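Local coordinates for protein N-acetylglucosamine-specific lectin (Saxidomus purpuratus, PDB 6A7S) that binds N-acetylgalactosamine and N-acetylglucosamine, and calcium, as a lectin of the C-type family, at residues H86-G91 against N148-C153; F109-W114 against W136-H141. All coordinates share one frame; numbering follows the deposited sequence.

Interaction 1 of 2, residues H86-G91 against N148-C153; sequences HYYWIG and NGPCIC. With NGA (2-acetamido-2-deoxy-beta-D-galactopyranose), chain B.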
loop_
_atom_site.group_PDB
_atom_site.type_symbol
_atom_site.label_atom_id
_atom_site.label_comp_id
_atom_site.label_asym_id
_atom_site.label_seq_id
_atom_site.Cartn_x
_atom_site.Cartn_y
_atom_site.Cartn_z
ATOM N N HIS A 86 10.289 -9.444 -24.365
ATOM C CA HIS A 86 11.451 -9.163 -23.578
ATOM C C HIS A 86 11.337 -7.809 -22.850
ATOM O O HIS A 86 12.259 -7.398 -22.198
ATOM C CB HIS A 86 12.735 -9.351 -24.450
ATOM C CG HIS A 86 13.080 -8.262 -25.433
ATOM N ND1 HIS A 86 12.470 -8.144 -26.665
ATOM C CD2 HIS A 86 14.019 -7.264 -25.394
ATOM C CE1 HIS A 86 12.988 -7.101 -27.327
ATOM N NE2 HIS A 86 13.949 -6.539 -26.564
ATOM N N TYR A 87 10.185 -7.143 -22.900
ATOM C CA TYR A 87 9.967 -6.009 -22.045
ATOM C C TYR A 87 8.461 -5.803 -21.829
ATOM O O TYR A 87 7.676 -6.069 -22.718
ATOM C CB TYR A 87 10.599 -4.726 -22.607
ATOM C CG TYR A 87 10.193 -4.349 -24.006
ATOM C CD1 TYR A 87 10.844 -4.907 -25.092
ATOM C CD2 TYR A 87 9.174 -3.432 -24.268
ATOM C CE1 TYR A 87 10.458 -4.623 -26.390
ATOM C CE2 TYR A 87 8.792 -3.117 -25.569
ATOM C CZ TYR A 87 9.450 -3.711 -26.638
ATOM O OH TYR A 87 9.118 -3.436 -27.934
ATOM N N TYR A 88 8.137 -5.223 -20.668
ATOM C CA TYR A 88 6.757 -4.849 -20.242
ATOM C C TYR A 88 6.784 -3.469 -19.581
ATOM O O TYR A 88 7.542 -3.203 -18.661
ATOM C CB TYR A 88 6.180 -5.812 -19.223
ATOM C CG TYR A 88 5.827 -7.162 -19.766
ATOM C CD1 TYR A 88 6.818 -8.054 -20.159
ATOM C CD2 TYR A 88 4.499 -7.568 -19.853
ATOM C CE1 TYR A 88 6.482 -9.303 -20.664
ATOM C CE2 TYR A 88 4.145 -8.828 -20.340
ATOM C CZ TYR A 88 5.143 -9.694 -20.753
ATOM O OH TYR A 88 4.782 -10.921 -21.261
ATOM N N TRP A 89 5.928 -2.582 -20.078
ATOM C CA TRP A 89 5.841 -1.212 -19.518
ATOM C C TRP A 89 5.290 -1.226 -18.088
ATOM O O TRP A 89 4.407 -2.022 -17.787
ATOM C CB TRP A 89 4.999 -0.342 -20.439
ATOM C CG TRP A 89 5.556 -0.154 -21.808
ATOM C CD1 TRP A 89 4.946 -0.453 -22.989
ATOM C CD2 TRP A 89 6.843 0.389 -22.145
ATOM N NE1 TRP A 89 5.764 -0.142 -24.031
ATOM C CE2 TRP A 89 6.933 0.370 -23.547
ATOM C CE3 TRP A 89 7.920 0.867 -21.410
ATOM C CZ2 TRP A 89 8.084 0.749 -24.226
ATOM C CZ3 TRP A 89 9.035 1.314 -22.088
ATOM C CH2 TRP A 89 9.096 1.281 -23.478
ATOM N N ILE A 90 5.822 -0.314 -17.259
ATOM C CA ILE A 90 5.417 -0.114 -15.887
ATOM C C ILE A 90 5.248 1.389 -15.602
ATOM O O ILE A 90 5.626 2.242 -16.380
ATOM C CB ILE A 90 6.398 -0.785 -14.885
ATOM C CG1 ILE A 90 7.792 -0.136 -14.907
ATOM C CG2 ILE A 90 6.448 -2.307 -15.074
ATOM C CD1 ILE A 90 8.697 -0.620 -13.813
ATOM N N GLY A 91 4.725 1.719 -14.417
ATOM C CA GLY A 91 4.173 3.059 -14.148
ATOM C C GLY A 91 5.195 4.006 -13.589
ATOM O O GLY A 91 5.002 4.593 -12.501
ATOM N N ASN A 148 6.452 -0.292 -29.122
ATOM C CA ASN A 148 5.270 -1.056 -28.805
ATOM C C ASN A 148 5.622 -2.309 -28.028
ATOM O O ASN A 148 6.463 -3.138 -28.474
ATOM C CB ASN A 148 4.518 -1.466 -30.061
ATOM C CG ASN A 148 3.914 -0.267 -30.744
ATOM O OD1 ASN A 148 3.400 0.651 -30.119
ATOM N ND2 ASN A 148 3.996 -0.272 -32.050
ATOM N N GLY A 149 4.900 -2.517 -26.929
ATOM C CA GLY A 149 5.050 -3.736 -26.144
ATOM C C GLY A 149 3.831 -3.972 -25.248
ATOM O O GLY A 149 2.916 -3.140 -25.209
ATOM N N PRO A 150 3.863 -5.059 -24.459
ATOM C CA PRO A 150 2.854 -5.374 -23.442
ATOM C C PRO A 150 3.091 -4.540 -22.177
ATOM O O PRO A 150 4.075 -3.753 -22.086
ATOM C CB PRO A 150 3.089 -6.842 -23.170
ATOM C CG PRO A 150 4.606 -6.953 -23.268
ATOM C CD PRO A 150 4.968 -6.035 -24.433
ATOM N N CYS A 151 2.163 -4.646 -21.228
ATOM C CA CYS A 151 2.225 -3.819 -20.039
ATOM C C CYS A 151 1.588 -4.543 -18.845
ATOM O O CYS A 151 0.992 -5.628 -18.987
ATOM C CB CYS A 151 1.630 -2.438 -20.302
ATOM S SG CYS A 151 -0.185 -2.502 -20.468
ATOM N N ILE A 152 1.793 -3.929 -17.666
ATOM C CA ILE A 152 1.333 -4.417 -16.394
ATOM C C ILE A 152 0.499 -3.325 -15.718
ATOM O O ILE A 152 1.001 -2.250 -15.385
ATOM C CB ILE A 152 2.469 -4.854 -15.468
ATOM C CG1 ILE A 152 3.496 -5.781 -16.147
ATOM C CG2 ILE A 152 1.827 -5.520 -14.259
ATOM C CD1 ILE A 152 4.664 -6.099 -15.276
ATOM N N CYS A 153 -0.780 -3.640 -15.521
ATOM C CA CYS A 153 -1.676 -2.730 -14.787
ATOM C C CYS A 153 -1.888 -3.262 -13.369
ATOM O O CYS A 153 -1.846 -4.465 -13.116
ATOM C CB CYS A 153 -3.064 -2.638 -15.423
ATOM S SG CYS A 153 -3.107 -2.214 -17.193
HETATM C C1 NGA B . 17.067 -2.387 -25.277
HETATM C C2 NGA B . 16.185 -1.512 -24.375
HETATM C C3 NGA B . 16.771 -0.159 -24.760
HETATM C C4 NGA B . 18.320 -0.219 -24.579
HETATM C C5 NGA B . 18.993 -1.493 -25.069
HETATM C C6 NGA B . 20.533 -1.630 -24.937
HETATM C C7 NGA B . 13.764 -1.421 -23.990
HETATM C C8 NGA B . 12.445 -1.318 -24.743
HETATM N N2 NGA B . 14.805 -1.503 -24.805
HETATM O O1 NGA B . 16.597 -3.344 -26.185
HETATM O O3 NGA B . 16.113 0.885 -24.060
HETATM O O4 NGA B . 18.435 -0.016 -23.178
HETATM O O5 NGA B . 18.266 -2.648 -24.552
HETATM O O6 NGA B . 21.142 -0.539 -25.656
HETATM O O7 NGA B . 13.871 -1.354 -22.788
#
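Pro150 lays its CG over one face of the Tyr88 ring, 3.5 Å from the ring centroid and 13° off the normal, a CH-pi contact in which the two side chains cross at about a right angle. The Tyr88 hydroxyl is held by Glu44. One residue earlier, the Tyr87 ring takes the acetamide methyl C8 of the sugar over the centre of one face, with Tyr87 CG 3.8 Å from NGA C8, while His86 CD2 lies in plane at its edge. With CG set between the backbone N and carbonyl carbon (chi1 55°), the ring of Tyr87 reaches back along 148-153, and its OH donates to Asn148 O at 2.7 Å from above the carbonyl plane. That bond fixes the hydroxyl end of the ring whose face the sugar methyl covers. Next along the chain, the backbones meet in a single bridge, Trp89 with Cys151, their short segments running in roughly the same direction at 44°. Here the two beta-sheets of the C-type lectin fold touch: 87-95 belongs to one and 149-155 to the other. Trp89 N gives a hydrogen bond to Pro150 O (3.0 Å), and Ile152 N returns one to Trp89 O (3.2 Å). Beyond the bridge, Ile90 CG2 packs 4.2 Å from Ile152 CD1, the side chains side by side. Cys153 joins Cys56 of helix 49-58 by a disulfide.

Interaction 2 of 2, residues F109-W114 against W136-H141; sequences FTFIGW and WQWNDH. With NGA (2-acetamido-2-deoxy-beta-D-galactopyranose), chain B.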
loop_
_atom_site.group_PDB
_atom_site.type_symbol
_atom_site.label_atom_id
_atom_site.label_comp_id
_atom_site.label_asym_id
_atom_site.label_seq_id
_atom_site.Cartn_x
_atom_site.Cartn_y
_atom_site.Cartn_z
ATOM N N PHE A 109 10.529 6.373 -5.507
ATOM C CA PHE A 109 10.904 4.993 -5.345
ATOM C C PHE A 109 11.228 4.740 -3.875
ATOM O O PHE A 109 11.748 5.605 -3.213
ATOM C CB PHE A 109 12.122 4.661 -6.210
ATOM C CG PHE A 109 11.944 4.749 -7.709
ATOM C CD1 PHE A 109 10.701 4.580 -8.318
ATOM C CD2 PHE A 109 13.047 4.949 -8.534
ATOM C CE1 PHE A 109 10.560 4.633 -9.700
ATOM C CE2 PHE A 109 12.909 4.986 -9.918
ATOM C CZ PHE A 109 11.663 4.856 -10.496
ATOM N N THR A 110 10.927 3.533 -3.405
ATOM C CA THR A 110 11.351 3.047 -2.155
ATOM C C THR A 110 12.253 1.867 -2.447
ATOM O O THR A 110 13.447 2.016 -2.472
ATOM C CB THR A 110 10.146 2.699 -1.269
ATOM O OG1 THR A 110 9.192 1.902 -1.977
ATOM C CG2 THR A 110 9.460 3.948 -0.764
ATOM N N PHE A 111 11.655 0.724 -2.781
ATOM C CA PHE A 111 12.405 -0.338 -3.469
ATOM C C PHE A 111 13.060 0.221 -4.751
ATOM O O PHE A 111 12.492 1.059 -5.478
ATOM C CB PHE A 111 11.493 -1.536 -3.704
ATOM C CG PHE A 111 12.140 -2.583 -4.562
ATOM C CD1 PHE A 111 13.074 -3.442 -4.039
ATOM C CD2 PHE A 111 11.860 -2.641 -5.916
ATOM C CE1 PHE A 111 13.705 -4.379 -4.843
ATOM C CE2 PHE A 111 12.482 -3.579 -6.717
ATOM C CZ PHE A 111 13.394 -4.444 -6.180
ATOM N N ILE A 112 14.319 -0.164 -4.970
ATOM C CA ILE A 112 15.085 0.244 -6.137
ATOM C C ILE A 112 15.340 -1.022 -6.946
ATOM O O ILE A 112 16.008 -1.897 -6.490
ATOM C CB ILE A 112 16.420 0.923 -5.746
ATOM C CG1 ILE A 112 16.207 2.108 -4.800
ATOM C CG2 ILE A 112 17.191 1.343 -6.980
ATOM C CD1 ILE A 112 15.360 3.211 -5.363
ATOM N N GLY A 113 14.829 -1.087 -8.171
ATOM C CA GLY A 113 14.852 -2.328 -8.932
ATOM C C GLY A 113 15.592 -2.224 -10.270
ATOM O O GLY A 113 15.426 -3.098 -11.143
ATOM N N TRP A 114 16.382 -1.168 -10.478
ATOM C CA TRP A 114 17.157 -1.013 -11.745
ATOM C C TRP A 114 18.019 -2.251 -12.000
ATOM O O TRP A 114 18.567 -2.805 -11.079
ATOM C CB TRP A 114 18.074 0.190 -11.667
ATOM C CG TRP A 114 17.395 1.511 -11.507
ATOM C CD1 TRP A 114 17.458 2.347 -10.436
ATOM C CD2 TRP A 114 16.630 2.204 -12.501
ATOM N NE1 TRP A 114 16.783 3.511 -10.694
ATOM C CE2 TRP A 114 16.272 3.452 -11.959
ATOM C CE3 TRP A 114 16.205 1.877 -13.787
ATOM C CZ2 TRP A 114 15.499 4.369 -12.662
ATOM C CZ3 TRP A 114 15.495 2.804 -14.501
ATOM C CH2 TRP A 114 15.134 4.022 -13.939
ATOM N N TRP A 136 15.019 -9.303 -16.211
ATOM C CA TRP A 136 13.707 -8.843 -15.710
ATOM C C TRP A 136 13.899 -7.890 -14.546
ATOM O O TRP A 136 13.514 -8.170 -13.411
ATOM C CB TRP A 136 12.815 -10.052 -15.370
ATOM C CG TRP A 136 12.313 -10.769 -16.587
ATOM C CD1 TRP A 136 12.511 -12.090 -16.878
ATOM C CD2 TRP A 136 11.546 -10.237 -17.684
ATOM N NE1 TRP A 136 11.901 -12.416 -18.055
ATOM C CE2 TRP A 136 11.324 -11.298 -18.582
ATOM C CE3 TRP A 136 11.093 -8.964 -18.044
ATOM C CZ2 TRP A 136 10.630 -11.124 -19.778
ATOM C CZ3 TRP A 136 10.448 -8.783 -19.238
ATOM C CH2 TRP A 136 10.215 -9.857 -20.095
ATOM N N GLN A 137 14.530 -6.750 -14.862
ATOM C CA GLN A 137 14.798 -5.677 -13.966
ATOM C C GLN A 137 14.473 -4.377 -14.707
ATOM O O GLN A 137 14.244 -4.376 -15.887
ATOM C CB GLN A 137 16.234 -5.742 -13.441
ATOM C CG GLN A 137 16.531 -6.988 -12.608
ATOM C CD GLN A 137 18.020 -7.192 -12.386
ATOM O OE1 GLN A 137 18.741 -7.520 -13.324
ATOM N NE2 GLN A 137 18.492 -7.006 -11.152
ATOM N N TRP A 138 14.457 -3.236 -14.016
ATOM C CA TRP A 138 13.996 -2.049 -14.651
ATOM C C TRP A 138 15.058 -1.447 -15.617
ATOM O O TRP A 138 16.240 -1.496 -15.335
ATOM C CB TRP A 138 13.668 -0.992 -13.602
ATOM C CG TRP A 138 12.773 -1.387 -12.479
ATOM C CD1 TRP A 138 11.913 -2.439 -12.360
ATOM C CD2 TRP A 138 12.608 -0.578 -11.321
ATOM N NE1 TRP A 138 11.264 -2.367 -11.165
ATOM C CE2 TRP A 138 11.661 -1.228 -10.512
ATOM C CE3 TRP A 138 13.216 0.603 -10.881
ATOM C CZ2 TRP A 138 11.317 -0.721 -9.263
ATOM C CZ3 TRP A 138 12.841 1.123 -9.660
ATOM C CH2 TRP A 138 11.919 0.449 -8.856
ATOM N N ASN A 139 14.583 -0.904 -16.739
ATOM C CA ASN A 139 15.348 -0.099 -17.673
ATOM C C ASN A 139 14.549 1.161 -17.974
ATOM O O ASN A 139 13.303 1.121 -17.950
ATOM C CB ASN A 139 15.712 -0.834 -18.971
ATOM C CG ASN A 139 16.429 0.060 -19.977
ATOM O OD1 ASN A 139 17.434 0.719 -19.667
ATOM N ND2 ASN A 139 15.867 0.132 -21.170
ATOM N N ASP A 140 15.281 2.253 -18.263
ATOM C CA ASP A 140 14.690 3.437 -18.813
ATOM C C ASP A 140 14.864 3.399 -20.331
ATOM O O ASP A 140 15.991 3.325 -20.855
ATOM C CB ASP A 140 15.240 4.744 -18.215
ATOM C CG ASP A 140 16.750 4.889 -18.143
ATOM O OD1 ASP A 140 17.496 3.882 -18.369
ATOM O OD2 ASP A 140 17.186 6.061 -17.866
ATOM N N HIS A 141 13.715 3.454 -21.018
ATOM C CA HIS A 141 13.675 3.467 -22.469
ATOM C C HIS A 141 13.406 4.876 -22.963
ATOM O O HIS A 141 12.428 5.513 -22.555
ATOM C CB HIS A 141 12.605 2.534 -23.018
ATOM C CG HIS A 141 12.717 2.336 -24.483
ATOM N ND1 HIS A 141 13.755 1.581 -25.050
ATOM C CD2 HIS A 141 11.947 2.796 -25.493
ATOM C CE1 HIS A 141 13.606 1.605 -26.347
ATOM N NE2 HIS A 141 12.463 2.289 -26.653
HETATM C C1 NGA B . 17.067 -2.387 -25.277
HETATM C C2 NGA B . 16.185 -1.512 -24.375
HETATM C C3 NGA B . 16.771 -0.159 -24.760
HETATM C C4 NGA B . 18.320 -0.219 -24.579
HETATM C C5 NGA B . 18.993 -1.493 -25.069
HETATM C C6 NGA B . 20.533 -1.630 -24.937
HETATM C C7 NGA B . 13.764 -1.421 -23.990
HETATM C C8 NGA B . 12.445 -1.318 -24.743
HETATM N N2 NGA B . 14.805 -1.503 -24.805
HETATM O O1 NGA B . 16.597 -3.344 -26.185
HETATM O O3 NGA B . 16.113 0.885 -24.060
HETATM O O4 NGA B . 18.435 -0.016 -23.178
HETATM O O5 NGA B . 18.266 -2.648 -24.552
HETATM O O6 NGA B . 21.142 -0.539 -25.656
HETATM O O7 NGA B . 13.871 -1.354 -22.788
#
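Trp138 N donates to Gly113 O at 3.0 Å, an almost straight bond (178°) that secures the loop 109-114 to strand 137-141 beside the single bridge of Trp114 with Trp138. The indole of Trp138 extends toward the loop. Gly113 CA sits over its six-membered ring, 3.6 Å from the centroid, a CH-pi contact in which the glycine backbone lies against the face. The indole's rim serves two more rings. Trp138 CZ3 points at the face of Phe109, 3.9 Å from Phe109 CE2, edge-to-face with the planes at 53°. Its CE3 side is turned to the face of Trp114 in a second edge-to-face pair, planes at 76°. Phe111 meets the same ring obliquely, CD2 to Trp138 CZ2 at 3.9 Å. Trp138 NE1 is hydrogen-bonded to Tyr128 OH, which helps fix the turn of the indole. Further along, Trp114 CZ3 comes 3.8 Å from Asp140 N, a buried amide with no hydrogen-bonding partner in the model. Asn139 turns from the loop, and its ND2 gives hydrogen bonds to both O3 and O7 of the sugar; His141 ND1 shares a 2.7 Å hydrogen bond with NGA O3. An aromatic cluster thus backs the strand whose Asn139 and His141 belong to the sugar-binding site of this C-type lectin domain.

In the fold
Both contacts reach the same N-acetylgalactosamine, and its acetamide methyl C8 meets an aromatic ring from each: the Tyr87 ring of interaction 1 and the face of the His141 ring of interaction 2. Their centres are 13 Å apart, yet the segments touch directly: Trp89 CH2 packs 3.8 Å from His141 CB, and Trp136 CH2 lies 3.6 Å from His86 C, with Tyr88 CD1 3.8 Å from Trp136 CZ3. Strands 87-95 and 137-141 both pair with strand 125-131 in one sheet, and strand 149-155 follows 137-141 in the chain. Lys118, another sugar-site residue, is hydrogen-bonded to Asn139 OD1.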